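Local coordinates for glideosome-associated protein 50 (Plasmodium falciparum 3D7, PDB 3TGH) that is a component of the glideosome and may anchor this invasion machinery to the inner membrane complex of the malaria parasite, at residues A[71-76]-A[118-123]; A[198-203]-A[229-234]; A[235-240]-A[250-255]. One frame throughout, in Å; residues are numbered along the deposited sequence.

Contact 1. Residues A[71-76]-A[118-123]; sequences DMYMPF and YPKWIM
F76 and W121 come together on one face of a pair of parallel strands. In both, CG stands anti to the backbone N (chi1 -173° in F76, -175° in W121), and the phenyl ring and the six-membered ring of W121 end up nearly parallel, 18° apart, but slid so far that they barely overlap. F76 CE2 and CD2 lie 3.9 Å from W121 CZ3 and CE3 respectively. F76 CB also rests against P119 CB at 3.8 Å. P119 meets M72 too: the bent methionine chain lies alongside the proline ring, with CE 4.1 Å from P119 CG. On the face of P75 and K120, P75 CB packs on I122 CD1 at 3.6 Å. The strands 75-78 and 120-122 pair at the edge of one of the two central sheets of the metallophosphoesterase fold, 120-122 being an outermost strand of that sheet in this chain. Three backbone hydrogen bonds set the register: K120 N donates to M74 O, F76 N to K120 O at 2.8 Å, and I122 N to F76 O. Y73 turns the edge of its ring to the carbonyl of Y118, CD1 lying 3.6 Å from Y118 O. Y61 meets both F76 and W121 edge-to-face.

Contact 2. Residues A[198-203]-A[229-234]; sequences DQPIYS and YISGHD. With CO (cobalt (II) ion), chain G.
H233, which binds a cobalt ion through NE2 at 2.2 Å, is held at ND1, across the ring from the metal-binding nitrogen, by the carboxylate of D198. Its ND1 donates to D198 OD2 at 3.1 Å, near the plane of the imidazole, reaching the oxygen on its syn side but 35° out of the carboxylate plane; a weak second bond goes to OD1. Q199 takes a face of the same ring: OE1 lies over its centre and accepts a hydrogen bond from water 1, one of four waters on the metal, while Q199 NE2 donates to P200 O.

Two hydroxyls supply the other polar side-chain bonds. Y229 OH donates a hydrogen bond to Q199 O at 2.7 Å, from above the carbonyl plane, and S203 OG donates to D234 OD2 on the anti side at 2.6 Å. Between backbones, G232 N bonds to D198 O.

The apolar contact is that of I201 CD1 with Y229 CD2 at 4.0 Å. P200 packs on polar atoms, with CB 3.2 Å from S231 OG and CD against G232 O.

The loop after strand 192-196 thus meets the end of strand 228-231 at a metal site of the calcineurin-like fold. D198 OD2 also accepts from T82 N, so the carboxylate is a positioned second-shell partner; its negative charge would be expected to strengthen NE2 as a ligand of the cobalt.

Contact 3. Residues A[235-240]-A[250-255]; sequences NNMEVI and CGSGSM
N235 and G251 join across a short antiparallel contact, where the approach to strand 237-242 meets the residues leaving strand 245-250, in the second of the two sheets of the fold. Between these two segments the beta pairing is limited to M237 and C250, a non-hydrogen-bonded pair with CA atoms 4.9 Å apart; it goes on in the hairpin, where E238 bonds T249, and beyond C250 the second segment leaves the sheet as a loop.

Two hydrogen bonds fasten this end. G251 N donates to N236 O at 3.0 Å, nearly straight at 168°. The side chain of N235 then takes over from the backbone: its CG is anti to the carbonyl carbon (chi1 -56°), and ND2 donates to G251 O at 2.9 Å, with the acceptor close to the plane of the amide. A CA-H...O contact from N235 CA, 3.3 Å from the same G251 O, adds a second approach to that carbonyl.

M255 brings its methyl to the N235 amide, CE lying 3.6 Å from N235 OD1 and almost as near to ND2, while M255 O faces N235 CB. S252 sits beside the backbone of N235 and N236: its CB lies 3.8 Å from N236 N, and its OG is 3.5 Å from M237 CG. That hydroxyl has its hydrogen-bond partner in D273 O. The M237 side chain also touches I299 and F290 of the other sheet, while the backbone N of N235 is hydrogen-bonded to Q257 OE1.

N235 lies two residues after the metal ligand H233. In this buried setting its amide replaces strand pairing with a side-chain bond, so that the carbonyl of G251 is satisfied where the backbones part, and the chain just beyond the ligand is tied to the neighbouring loop.

Overall arrangement
From the N terminus, contact 1 comes first: it closes a loop of 41 residues, which includes helices 82-85 and 89-97 and a disordered part, and adds strand 120-122 to the edge of the first sheet. Contact 2 follows in series, its 25 intervening residues carrying helices 211-216 and 218-223 before strand 228-231 returns beside the loop after strand 192-196. Contact 3 starts directly afterwards and spans nine residues, the turn and inner part of the hairpin formed by strands 237-242 and 245-250. None nests in or crosses another. Contacts 2 and 3 both reach the second sheet, their centres 9 Å apart, and S231 O probably bonds to C250 N; contact 1 touches neither.

Contact 1. Residues A[71-76]-A[118-123]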
ATOM      1  N   ASP A  71      11.893  14.916 -10.557  1.00 41.07           N
ATOM      2  CA  ASP A  71      11.484  13.617 -11.094  1.00 40.33           C
ATOM      3  C   ASP A  71      10.852  12.690 -10.043  1.00 37.20           C
ATOM      4  O   ASP A  71      10.088  11.797 -10.400  1.00 36.52           O
ATOM      5  CB  ASP A  71      12.672  12.897 -11.747  1.00 41.83           C
ATOM      6  CG  ASP A  71      13.108  13.534 -13.063  1.00 49.76           C
ATOM      7  OD1 ASP A  71      12.357  14.362 -13.636  1.00 50.48           O
ATOM      8  OD2 ASP A  71      14.216  13.190 -13.525  1.00 54.05           O
ATOM      9  N   MET A  72      11.171  12.896  -8.768  1.00 33.98           N
ATOM     10  CA  MET A  72      10.572  12.095  -7.689  1.00 31.84           C
ATOM     11  C   MET A  72       9.562  12.884  -6.845  1.00 31.28           C
ATOM     12  O   MET A  72       9.076  12.386  -5.818  1.00 29.70           O
ATOM     13  CB  MET A  72      11.673  11.503  -6.799  1.00 31.77           C
ATOM     14  CG  MET A  72      12.468  10.381  -7.463  1.00 31.09           C
ATOM     15  SD  MET A  72      11.485   8.887  -7.682  1.00 31.41           S
ATOM     16  CE  MET A  72      11.509   8.244  -5.999  1.00 28.05           C
ATOM     17  N   TYR A  73       9.216  14.097  -7.273  1.00 30.44           N
ATOM     18  CA  TYR A  73       8.240  14.875  -6.522  1.00 30.92           C
ATOM     19  C   TYR A  73       6.829  14.462  -6.923  1.00 31.26           C
ATOM     20  O   TYR A  73       6.275  14.948  -7.916  1.00 31.73           O
ATOM     21  CB  TYR A  73       8.447  16.383  -6.689  1.00 34.11           C
ATOM     22  CG  TYR A  73       7.522  17.189  -5.807  1.00 36.47           C
ATOM     23  CD1 TYR A  73       7.545  17.032  -4.424  1.00 39.99           C
ATOM     24  CD2 TYR A  73       6.617  18.100  -6.350  1.00 41.78           C
ATOM     25  CE1 TYR A  73       6.700  17.760  -3.602  1.00 43.08           C
ATOM     26  CE2 TYR A  73       5.763  18.835  -5.530  1.00 45.93           C
ATOM     27  CZ  TYR A  73       5.812  18.653  -4.156  1.00 45.33           C
ATOM     28  OH  TYR A  73       4.984  19.363  -3.321  1.00 50.18           O
ATOM     29  N   MET A  74       6.276  13.538  -6.141  1.00 27.34           N
ATOM     30  CA  MET A  74       4.943  12.991  -6.348  1.00 27.82           C
ATOM     31  C   MET A  74       4.444  12.454  -5.004  1.00 25.39           C
ATOM     32  O   MET A  74       5.235  12.309  -4.070  1.00 24.68           O
ATOM     33  CB  MET A  74       5.007  11.855  -7.372  1.00 24.27           C
ATOM     34  CG  MET A  74       5.880  10.673  -6.946  1.00 26.82           C
ATOM     35  SD  MET A  74       6.042   9.433  -8.245  1.00 30.12           S
ATOM     36  CE  MET A  74       7.029  10.348  -9.441  1.00 31.75           C
ATOM     37  N   PRO A  75       3.141  12.158  -4.893  1.00 25.51           N
ATOM     38  CA  PRO A  75       2.622  11.627  -3.633  1.00 25.05           C
ATOM     39  C   PRO A  75       3.246  10.296  -3.256  1.00 25.39           C
ATOM     40  O   PRO A  75       3.510   9.478  -4.130  1.00 25.38           O
ATOM     41  CB  PRO A  75       1.127  11.440  -3.919  1.00 27.46           C
ATOM     42  CG  PRO A  75       0.839  12.407  -5.001  1.00 28.51           C
ATOM     43  CD  PRO A  75       2.058  12.392  -5.862  1.00 26.65           C
ATOM     44  N   PHE A  76       3.486  10.126  -1.957  1.00 23.57           N
ATOM     45  CA  PHE A  76       3.971   8.891  -1.348  1.00 22.60           C
ATOM     46  C   PHE A  76       2.934   8.522  -0.281  1.00 22.06           C
ATOM     47  O   PHE A  76       3.004   9.002   0.865  1.00 21.88           O
ATOM     48  CB  PHE A  76       5.349   9.150  -0.734  1.00 22.26           C
ATOM     49  CG  PHE A  76       6.041   7.917  -0.212  1.00 23.14           C
ATOM     50  CD1 PHE A  76       6.874   7.171  -1.035  1.00 23.49           C
ATOM     51  CD2 PHE A  76       5.919   7.549   1.115  1.00 24.89           C
ATOM     52  CE1 PHE A  76       7.534   6.049  -0.550  1.00 23.80           C
ATOM     53  CE2 PHE A  76       6.575   6.419   1.605  1.00 22.72           C
ATOM     54  CZ  PHE A  76       7.375   5.673   0.766  1.00 21.31           C
ATOM     55  N   TYR A 118      12.367  15.023  -3.034  1.00 34.56           N
ATOM     56  CA  TYR A 118      11.903  13.685  -2.657  1.00 31.48           C
ATOM     57  C   TYR A 118      10.369  13.636  -2.648  1.00 29.54           C
ATOM     58  O   TYR A 118       9.717  14.686  -2.694  1.00 29.52           O
ATOM     59  CB  TYR A 118      12.479  13.307  -1.291  1.00 32.28           C
ATOM     60  CG  TYR A 118      12.347  14.392  -0.244  1.00 33.39           C
ATOM     61  CD1 TYR A 118      13.425  15.216   0.072  1.00 35.22           C
ATOM     62  CD2 TYR A 118      11.146  14.601   0.421  1.00 31.55           C
ATOM     63  CE1 TYR A 118      13.310  16.209   1.028  1.00 38.10           C
ATOM     64  CE2 TYR A 118      11.018  15.590   1.381  1.00 35.76           C
ATOM     65  CZ  TYR A 118      12.105  16.393   1.679  1.00 38.28           C
ATOM     66  OH  TYR A 118      11.985  17.377   2.624  1.00 42.28           O
ATOM     67  N   PRO A 119       9.780  12.426  -2.601  1.00 26.52           N
ATOM     68  CA  PRO A 119       8.319  12.362  -2.689  1.00 27.32           C
ATOM     69  C   PRO A 119       7.606  12.997  -1.493  1.00 26.70           C
ATOM     70  O   PRO A 119       8.161  13.055  -0.397  1.00 26.62           O
ATOM     71  CB  PRO A 119       8.033  10.852  -2.745  1.00 27.22           C
ATOM     72  CG  PRO A 119       9.299  10.231  -3.226  1.00 26.46           C
ATOM     73  CD  PRO A 119      10.396  11.088  -2.699  1.00 27.57           C
ATOM     74  N   LYS A 120       6.381  13.458  -1.712  1.00 26.20           N
ATOM     75  CA  LYS A 120       5.594  14.099  -0.658  1.00 26.58           C
ATOM     76  C   LYS A 120       4.947  13.029   0.241  1.00 25.55           C
ATOM     77  O   LYS A 120       4.111  12.259  -0.203  1.00 24.14           O
ATOM     78  CB  LYS A 120       4.523  15.014  -1.263  1.00 28.82           C
ATOM     79  CG  LYS A 120       3.782  15.873  -0.228  1.00 34.36           C
ATOM     80  CD  LYS A 120       2.676  16.708  -0.848  1.00 43.88           C
ATOM     81  CE  LYS A 120       2.033  17.626   0.196  1.00 48.45           C
ATOM     82  NZ  LYS A 120       0.934  18.468  -0.368  1.00 56.03           N
ATOM     83  N   TRP A 121       5.345  13.016   1.507  1.00 24.89           N
ATOM     84  CA  TRP A 121       4.860  12.059   2.497  1.00 26.19           C
ATOM     85  C   TRP A 121       3.391  12.337   2.819  1.00 26.16           C
ATOM     86  O   TRP A 121       3.060  13.418   3.298  1.00 25.70           O
ATOM     87  CB  TRP A 121       5.733  12.204   3.741  1.00 27.61           C
ATOM     88  CG  TRP A 121       5.502  11.237   4.846  1.00 24.95           C
ATOM     89  CD1 TRP A 121       4.629  11.377   5.884  1.00 26.04           C
ATOM     90  CD2 TRP A 121       6.199  10.012   5.072  1.00 23.61           C
ATOM     91  NE1 TRP A 121       4.722  10.303   6.730  1.00 25.00           N
ATOM     92  CE2 TRP A 121       5.681   9.452   6.259  1.00 22.58           C
ATOM     93  CE3 TRP A 121       7.206   9.328   4.386  1.00 23.64           C
ATOM     94  CZ2 TRP A 121       6.138   8.241   6.773  1.00 23.32           C
ATOM     95  CZ3 TRP A 121       7.662   8.124   4.909  1.00 23.98           C
ATOM     96  CH2 TRP A 121       7.121   7.595   6.083  1.00 24.91           C
ATOM     97  N   ILE A 122       2.523  11.369   2.528  1.00 25.11           N
ATOM     98  CA  ILE A 122       1.088  11.501   2.748  1.00 23.46           C
ATOM     99  C   ILE A 122       0.608  10.380   3.665  1.00 26.66           C
ATOM    100  O   ILE A 122       0.743   9.197   3.343  1.00 23.22           O
ATOM    101  CB  ILE A 122       0.306  11.470   1.429  1.00 26.76           C
ATOM    102  CG1 ILE A 122       0.747  12.631   0.532  1.00 31.81           C
ATOM    103  CG2 ILE A 122      -1.204  11.543   1.689  1.00 27.55           C
ATOM    104  CD1 ILE A 122      -0.008  12.720  -0.765  1.00 37.51           C
ATOM    105  N   MET A 123       0.084  10.767   4.824  1.00 23.05           N
ATOM    106  CA  MET A 123      -0.558   9.816   5.739  1.00 21.49           C
ATOM    107  C   MET A 123      -1.460  10.636   6.677  1.00 23.45           C
ATOM    108  O   MET A 123      -1.069  10.956   7.801  1.00 25.46           O
ATOM    109  CB  MET A 123       0.475   8.995   6.521  1.00 23.43           C
ATOM    110  CG  MET A 123      -0.165   7.792   7.181  1.00 22.29           C
ATOM    111  SD  MET A 123       0.989   6.741   8.090  1.00 30.62           S
ATOM    112  CE  MET A 123       1.156   7.719   9.589  1.00 29.46           C
TER

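Contact 2. Residues A[198-203]-A[229-234]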
ATOM      1  N   ASP A 198      -0.107  -3.441   5.905  1.00 20.91           N
ATOM      2  CA  ASP A 198       1.159  -4.031   6.351  1.00 19.82           C
ATOM      3  C   ASP A 198       1.112  -5.577   6.274  1.00 22.10           C
ATOM      4  O   ASP A 198       1.827  -6.190   5.480  1.00 21.53           O
ATOM      5  CB  ASP A 198       1.496  -3.551   7.765  1.00 19.55           C
ATOM      6  CG  ASP A 198       2.694  -4.274   8.365  1.00 23.07           C
ATOM      7  OD1 ASP A 198       3.658  -4.551   7.624  1.00 24.36           O
ATOM      8  OD2 ASP A 198       2.682  -4.540   9.582  1.00 24.46           O
ATOM      9  N   GLN A 199       0.261  -6.185   7.092  1.00 24.59           N
ATOM     10  CA  GLN A 199       0.200  -7.639   7.221  1.00 23.47           C
ATOM     11  C   GLN A 199      -0.603  -8.303   6.085  1.00 22.94           C
ATOM     12  O   GLN A 199      -1.769  -7.964   5.864  1.00 23.09           O
ATOM     13  CB  GLN A 199      -0.407  -8.003   8.584  1.00 25.66           C
ATOM     14  CG  GLN A 199      -0.693  -9.473   8.799  1.00 27.06           C
ATOM     15  CD  GLN A 199       0.553 -10.322   8.828  1.00 30.26           C
ATOM     16  OE1 GLN A 199       1.469 -10.072   9.613  1.00 27.73           O
ATOM     17  NE2 GLN A 199       0.588 -11.354   7.984  1.00 27.69           N
ATOM     18  N   PRO A 200       0.010  -9.271   5.374  1.00 23.29           N
ATOM     19  CA  PRO A 200      -0.755 -10.036   4.379  1.00 24.64           C
ATOM     20  C   PRO A 200      -1.797 -10.964   4.991  1.00 25.80           C
ATOM     21  O   PRO A 200      -1.623 -11.455   6.107  1.00 26.10           O
ATOM     22  CB  PRO A 200       0.308 -10.876   3.657  1.00 25.20           C
ATOM     23  CG  PRO A 200       1.524 -10.789   4.471  1.00 28.41           C
ATOM     24  CD  PRO A 200       1.446  -9.569   5.314  1.00 24.24           C
ATOM     25  N   ILE A 201      -2.867 -11.199   4.238  1.00 24.39           N
ATOM     26  CA  ILE A 201      -3.831 -12.234   4.547  1.00 25.66           C
ATOM     27  C   ILE A 201      -3.215 -13.586   4.171  1.00 28.05           C
ATOM     28  O   ILE A 201      -3.239 -14.529   4.963  1.00 28.84           O
ATOM     29  CB  ILE A 201      -5.139 -12.025   3.764  1.00 25.38           C
ATOM     30  CG1 ILE A 201      -5.834 -10.743   4.222  1.00 29.18           C
ATOM     31  CG2 ILE A 201      -6.063 -13.248   3.920  1.00 26.33           C
ATOM     32  CD1 ILE A 201      -6.935 -10.260   3.269  1.00 27.04           C
ATOM     33  N   TYR A 202      -2.667 -13.660   2.957  1.00 28.46           N
ATOM     34  CA  TYR A 202      -2.052 -14.881   2.440  1.00 29.90           C
ATOM     35  C   TYR A 202      -0.608 -14.593   2.074  1.00 31.26           C
ATOM     36  O   TYR A 202      -0.316 -13.583   1.434  1.00 28.68           O
ATOM     37  CB  TYR A 202      -2.791 -15.376   1.201  1.00 29.53           C
ATOM     38  CG  TYR A 202      -4.213 -15.823   1.434  1.00 33.02           C
ATOM     39  CD1 TYR A 202      -4.535 -16.707   2.464  1.00 32.51           C
ATOM     40  CD2 TYR A 202      -5.238 -15.396   0.592  1.00 33.94           C
ATOM     41  CE1 TYR A 202      -5.843 -17.125   2.661  1.00 35.99           C
ATOM     42  CE2 TYR A 202      -6.544 -15.814   0.779  1.00 37.28           C
ATOM     43  CZ  TYR A 202      -6.840 -16.683   1.808  1.00 35.59           C
ATOM     44  OH  TYR A 202      -8.140 -17.087   1.988  1.00 39.32           O
ATOM     45  N   SER A 203       0.297 -15.481   2.483  1.00 32.09           N
ATOM     46  CA  SER A 203       1.724 -15.303   2.209  1.00 30.93           C
ATOM     47  C   SER A 203       2.479 -16.620   2.356  1.00 31.72           C
ATOM     48  O   SER A 203       2.267 -17.365   3.319  1.00 31.87           O
ATOM     49  CB  SER A 203       2.328 -14.256   3.149  1.00 31.36           C
ATOM     50  OG  SER A 203       3.732 -14.107   2.972  1.00 29.65           O
ATOM     51  N   TYR A 229      -5.036  -6.674  -2.989  1.00 22.50           N
ATOM     52  CA  TYR A 229      -4.610  -6.304  -1.644  1.00 20.97           C
ATOM     53  C   TYR A 229      -3.089  -6.358  -1.638  1.00 20.81           C
ATOM     54  O   TYR A 229      -2.502  -7.422  -1.805  1.00 23.95           O
ATOM     55  CB  TYR A 229      -5.195  -7.225  -0.559  1.00 23.35           C
ATOM     56  CG  TYR A 229      -4.647  -6.926   0.831  1.00 23.51           C
ATOM     57  CD1 TYR A 229      -4.637  -5.626   1.331  1.00 25.96           C
ATOM     58  CD2 TYR A 229      -4.113  -7.924   1.628  1.00 24.43           C
ATOM     59  CE1 TYR A 229      -4.124  -5.337   2.582  1.00 26.58           C
ATOM     60  CE2 TYR A 229      -3.603  -7.645   2.900  1.00 24.72           C
ATOM     61  CZ  TYR A 229      -3.603  -6.345   3.366  1.00 27.48           C
ATOM     62  OH  TYR A 229      -3.099  -6.040   4.610  1.00 27.54           O
ATOM     63  N   ILE A 230      -2.466  -5.189  -1.505  1.00 20.80           N
ATOM     64  CA  ILE A 230      -1.014  -5.045  -1.516  1.00 21.72           C
ATOM     65  C   ILE A 230      -0.511  -4.903  -0.083  1.00 22.83           C
ATOM     66  O   ILE A 230      -0.931  -3.995   0.648  1.00 22.47           O
ATOM     67  CB  ILE A 230      -0.574  -3.806  -2.345  1.00 21.86           C
ATOM     68  CG1 ILE A 230      -1.208  -3.831  -3.748  1.00 24.39           C
ATOM     69  CG2 ILE A 230       0.969  -3.735  -2.410  1.00 23.33           C
ATOM     70  CD1 ILE A 230      -0.974  -2.541  -4.581  1.00 23.83           C
ATOM     71  N   SER A 231       0.363  -5.815   0.330  1.00 21.38           N
ATOM     72  CA  SER A 231       0.887  -5.816   1.685  1.00 21.71           C
ATOM     73  C   SER A 231       2.405  -5.942   1.663  1.00 21.11           C
ATOM     74  O   SER A 231       3.019  -6.073   0.601  1.00 23.28           O
ATOM     75  CB  SER A 231       0.249  -6.954   2.484  1.00 25.81           C
ATOM     76  OG  SER A 231       0.507  -8.191   1.862  1.00 30.76           O
ATOM     77  N   GLY A 232       3.005  -5.867   2.843  1.00 21.58           N
ATOM     78  CA  GLY A 232       4.443  -5.983   3.002  1.00 22.75           C
ATOM     79  C   GLY A 232       4.697  -6.961   4.128  1.00 22.85           C
ATOM     80  O   GLY A 232       4.199  -8.085   4.092  1.00 23.40           O
ATOM     81  N   HIS A 233       5.461  -6.521   5.121  1.00 24.27           N
ATOM     82  CA  HIS A 233       5.700  -7.259   6.364  1.00 25.44           C
ATOM     83  C   HIS A 233       6.652  -8.427   6.164  1.00 25.76           C
ATOM     84  O   HIS A 233       7.703  -8.482   6.788  1.00 25.79           O
ATOM     85  CB  HIS A 233       4.390  -7.740   6.993  1.00 25.22           C
ATOM     86  CG  HIS A 233       4.527  -8.101   8.432  1.00 26.17           C
ATOM     87  ND1 HIS A 233       4.240  -7.217   9.451  1.00 30.88           N
ATOM     88  CD2 HIS A 233       4.938  -9.245   9.026  1.00 28.79           C
ATOM     89  CE1 HIS A 233       4.459  -7.808  10.613  1.00 33.05           C
ATOM     90  NE2 HIS A 233       4.886  -9.035  10.381  1.00 28.50           N
ATOM     91  N   ASP A 234       6.267  -9.366   5.311  1.00 27.42           N
ATOM     92  CA  ASP A 234       7.181 -10.410   4.865  1.00 27.77           C
ATOM     93  C   ASP A 234       8.117  -9.822   3.811  1.00 26.92           C
ATOM     94  O   ASP A 234       7.671  -9.182   2.856  1.00 28.10           O
ATOM     95  CB  ASP A 234       6.400 -11.606   4.321  1.00 27.90           C
ATOM     96  CG  ASP A 234       5.677 -12.372   5.419  1.00 28.31           C
ATOM     97  OD1 ASP A 234       6.183 -12.396   6.562  1.00 29.87           O
ATOM     98  OD2 ASP A 234       4.604 -12.957   5.147  1.00 31.45           O
TER
HETATM   99 CO    CO G  21       4.894 -10.552  11.957  1.00 50.06          CO
HETATM  100  O   HOH W   1       2.834 -11.570  11.262  1.00 30.64           O
HETATM  101  O   HOH W   2       6.283  -9.575  13.027  1.00 38.45           O
HETATM  102  O   HOH W   3       3.515  -9.167  13.435  1.00 33.82           O
HETATM  103  O   HOH W   4       6.323 -11.983  10.866  1.00 33.30           O

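Contact 3. Residues A[235-240]-A[250-255]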
ATOM      1  N   ASN A 235       9.416 -10.028   4.000  1.00 27.44           N
ATOM      2  CA  ASN A 235      10.435  -9.368   3.192  1.00 27.87           C
ATOM      3  C   ASN A 235      10.728 -10.143   1.921  1.00 27.86           C
ATOM      4  O   ASN A 235      11.816 -10.709   1.741  1.00 29.63           O
ATOM      5  CB  ASN A 235      11.706  -9.124   4.005  1.00 27.96           C
ATOM      6  CG  ASN A 235      11.446  -8.321   5.260  1.00 32.11           C
ATOM      7  OD1 ASN A 235      11.895  -8.693   6.340  1.00 29.62           O
ATOM      8  ND2 ASN A 235      10.702  -7.220   5.127  1.00 26.53           N
ATOM      9  N   ASN A 236       9.729 -10.158   1.048  1.00 26.95           N
ATOM     10  CA  ASN A 236       9.802 -10.855  -0.224  1.00 26.77           C
ATOM     11  C   ASN A 236       8.786 -10.258  -1.181  1.00 28.18           C
ATOM     12  O   ASN A 236       8.036  -9.332  -0.817  1.00 26.02           O
ATOM     13  CB  ASN A 236       9.568 -12.364  -0.030  1.00 27.91           C
ATOM     14  CG  ASN A 236       8.215 -12.680   0.582  1.00 28.07           C
ATOM     15  OD1 ASN A 236       8.114 -12.939   1.778  1.00 31.29           O
ATOM     16  ND2 ASN A 236       7.171 -12.667  -0.236  1.00 30.13           N
ATOM     17  N   MET A 237       8.782 -10.765  -2.407  1.00 27.07           N
ATOM     18  CA  MET A 237       7.756 -10.412  -3.377  1.00 26.63           C
ATOM     19  C   MET A 237       6.951 -11.660  -3.676  1.00 27.38           C
ATOM     20  O   MET A 237       7.502 -12.766  -3.729  1.00 28.90           O
ATOM     21  CB  MET A 237       8.390  -9.846  -4.654  1.00 28.98           C
ATOM     22  CG  MET A 237       9.074  -8.494  -4.429  1.00 35.08           C
ATOM     23  SD  MET A 237       9.783  -7.730  -5.922  1.00 41.94           S
ATOM     24  CE  MET A 237      10.778  -9.058  -6.551  1.00 32.17           C
ATOM     25  N   GLU A 238       5.648 -11.494  -3.855  1.00 25.44           N
ATOM     26  CA  GLU A 238       4.773 -12.617  -4.170  1.00 27.23           C
ATOM     27  C   GLU A 238       3.450 -12.152  -4.759  1.00 28.15           C
ATOM     28  O   GLU A 238       2.978 -11.043  -4.464  1.00 25.33           O
ATOM     29  CB  GLU A 238       4.500 -13.454  -2.911  1.00 28.98           C
ATOM     30  CG  GLU A 238       3.503 -14.609  -3.127  1.00 29.66           C
ATOM     31  CD  GLU A 238       3.582 -15.693  -2.069  1.00 35.10           C
ATOM     32  OE1 GLU A 238       3.787 -15.376  -0.876  1.00 35.89           O
ATOM     33  OE2 GLU A 238       3.425 -16.874  -2.435  1.00 35.00           O
ATOM     34  N   VAL A 239       2.861 -12.999  -5.597  1.00 25.77           N
ATOM     35  CA  VAL A 239       1.458 -12.852  -5.949  1.00 28.35           C
ATOM     36  C   VAL A 239       0.728 -14.186  -5.751  1.00 30.12           C
ATOM     37  O   VAL A 239       1.156 -15.240  -6.259  1.00 30.32           O
ATOM     38  CB  VAL A 239       1.250 -12.256  -7.374  1.00 32.61           C
ATOM     39  CG1 VAL A 239       2.040 -13.017  -8.416  1.00 33.76           C
ATOM     40  CG2 VAL A 239      -0.247 -12.212  -7.726  1.00 33.77           C
ATOM     41  N   ILE A 240      -0.332 -14.128  -4.947  1.00 27.26           N
ATOM     42  CA  ILE A 240      -1.253 -15.235  -4.721  1.00 29.70           C
ATOM     43  C   ILE A 240      -2.604 -14.810  -5.272  1.00 31.81           C
ATOM     44  O   ILE A 240      -3.118 -13.754  -4.897  1.00 31.16           O
ATOM     45  CB  ILE A 240      -1.358 -15.554  -3.220  1.00 29.34           C
ATOM     46  CG1 ILE A 240      -0.062 -16.223  -2.748  1.00 30.51           C
ATOM     47  CG2 ILE A 240      -2.581 -16.442  -2.923  1.00 31.45           C
ATOM     48  CD1 ILE A 240       0.088 -16.304  -1.238  1.00 29.11           C
ATOM     49  N   CYS A 250       4.824  -7.044  -1.298  1.00 26.94           N
ATOM     50  CA  CYS A 250       5.880  -6.181  -1.791  1.00 27.10           C
ATOM     51  C   CYS A 250       6.603  -5.641  -0.565  1.00 26.53           C
ATOM     52  O   CYS A 250       6.495  -4.461  -0.226  1.00 26.70           O
ATOM     53  CB  CYS A 250       5.276  -5.078  -2.661  1.00 31.15           C
ATOM     54  SG  CYS A 250       6.475  -4.076  -3.525  1.00 38.64           S
ATOM     55  N   GLY A 251       7.322  -6.530   0.120  1.00 25.14           N
ATOM     56  CA  GLY A 251       7.956  -6.206   1.400  1.00 24.99           C
ATOM     57  C   GLY A 251       9.475  -6.217   1.388  1.00 27.45           C
ATOM     58  O   GLY A 251      10.104  -6.171   2.446  1.00 25.93           O
ATOM     59  N   SER A 252      10.078  -6.234   0.200  1.00 26.70           N
ATOM     60  CA  SER A 252      11.534  -6.349   0.100  1.00 27.51           C
ATOM     61  C   SER A 252      12.199  -5.058  -0.406  1.00 26.93           C
ATOM     62  O   SER A 252      13.151  -5.097  -1.183  1.00 26.61           O
ATOM     63  CB  SER A 252      11.902  -7.569  -0.764  1.00 27.32           C
ATOM     64  OG  SER A 252      11.489  -7.415  -2.115  1.00 29.89           O
ATOM     65  N   GLY A 253      11.715  -3.908   0.062  1.00 24.64           N
ATOM     66  CA  GLY A 253      12.302  -2.623  -0.315  1.00 24.72           C
ATOM     67  C   GLY A 253      13.724  -2.389   0.190  1.00 26.85           C
ATOM     68  O   GLY A 253      14.459  -1.587  -0.386  1.00 27.78           O
ATOM     69  N   SER A 254      14.102  -3.052   1.285  1.00 25.54           N
ATOM     70  CA  SER A 254      15.461  -2.928   1.846  1.00 26.74           C
ATOM     71  C   SER A 254      16.106  -4.249   2.289  1.00 29.36           C
ATOM     72  O   SER A 254      17.325  -4.308   2.433  1.00 30.56           O
ATOM     73  CB  SER A 254      15.473  -1.976   3.043  1.00 28.42           C
ATOM     74  OG  SER A 254      14.735  -2.497   4.136  1.00 28.12           O
ATOM     75  N   MET A 255      15.294  -5.278   2.523  1.00 29.01           N
ATOM     76  CA  MET A 255      15.759  -6.544   3.099  1.00 31.72           C
ATOM     77  C   MET A 255      15.120  -7.706   2.394  1.00 33.26           C
ATOM     78  O   MET A 255      14.027  -7.587   1.842  1.00 30.62           O
ATOM     79  CB  MET A 255      15.349  -6.668   4.571  1.00 33.46           C
ATOM     80  CG  MET A 255      15.825  -5.575   5.484  1.00 37.79           C
ATOM     81  SD  MET A 255      15.134  -5.808   7.134  1.00 42.10           S
ATOM     82  CE  MET A 255      13.402  -5.416   6.867  1.00 39.84           C
TER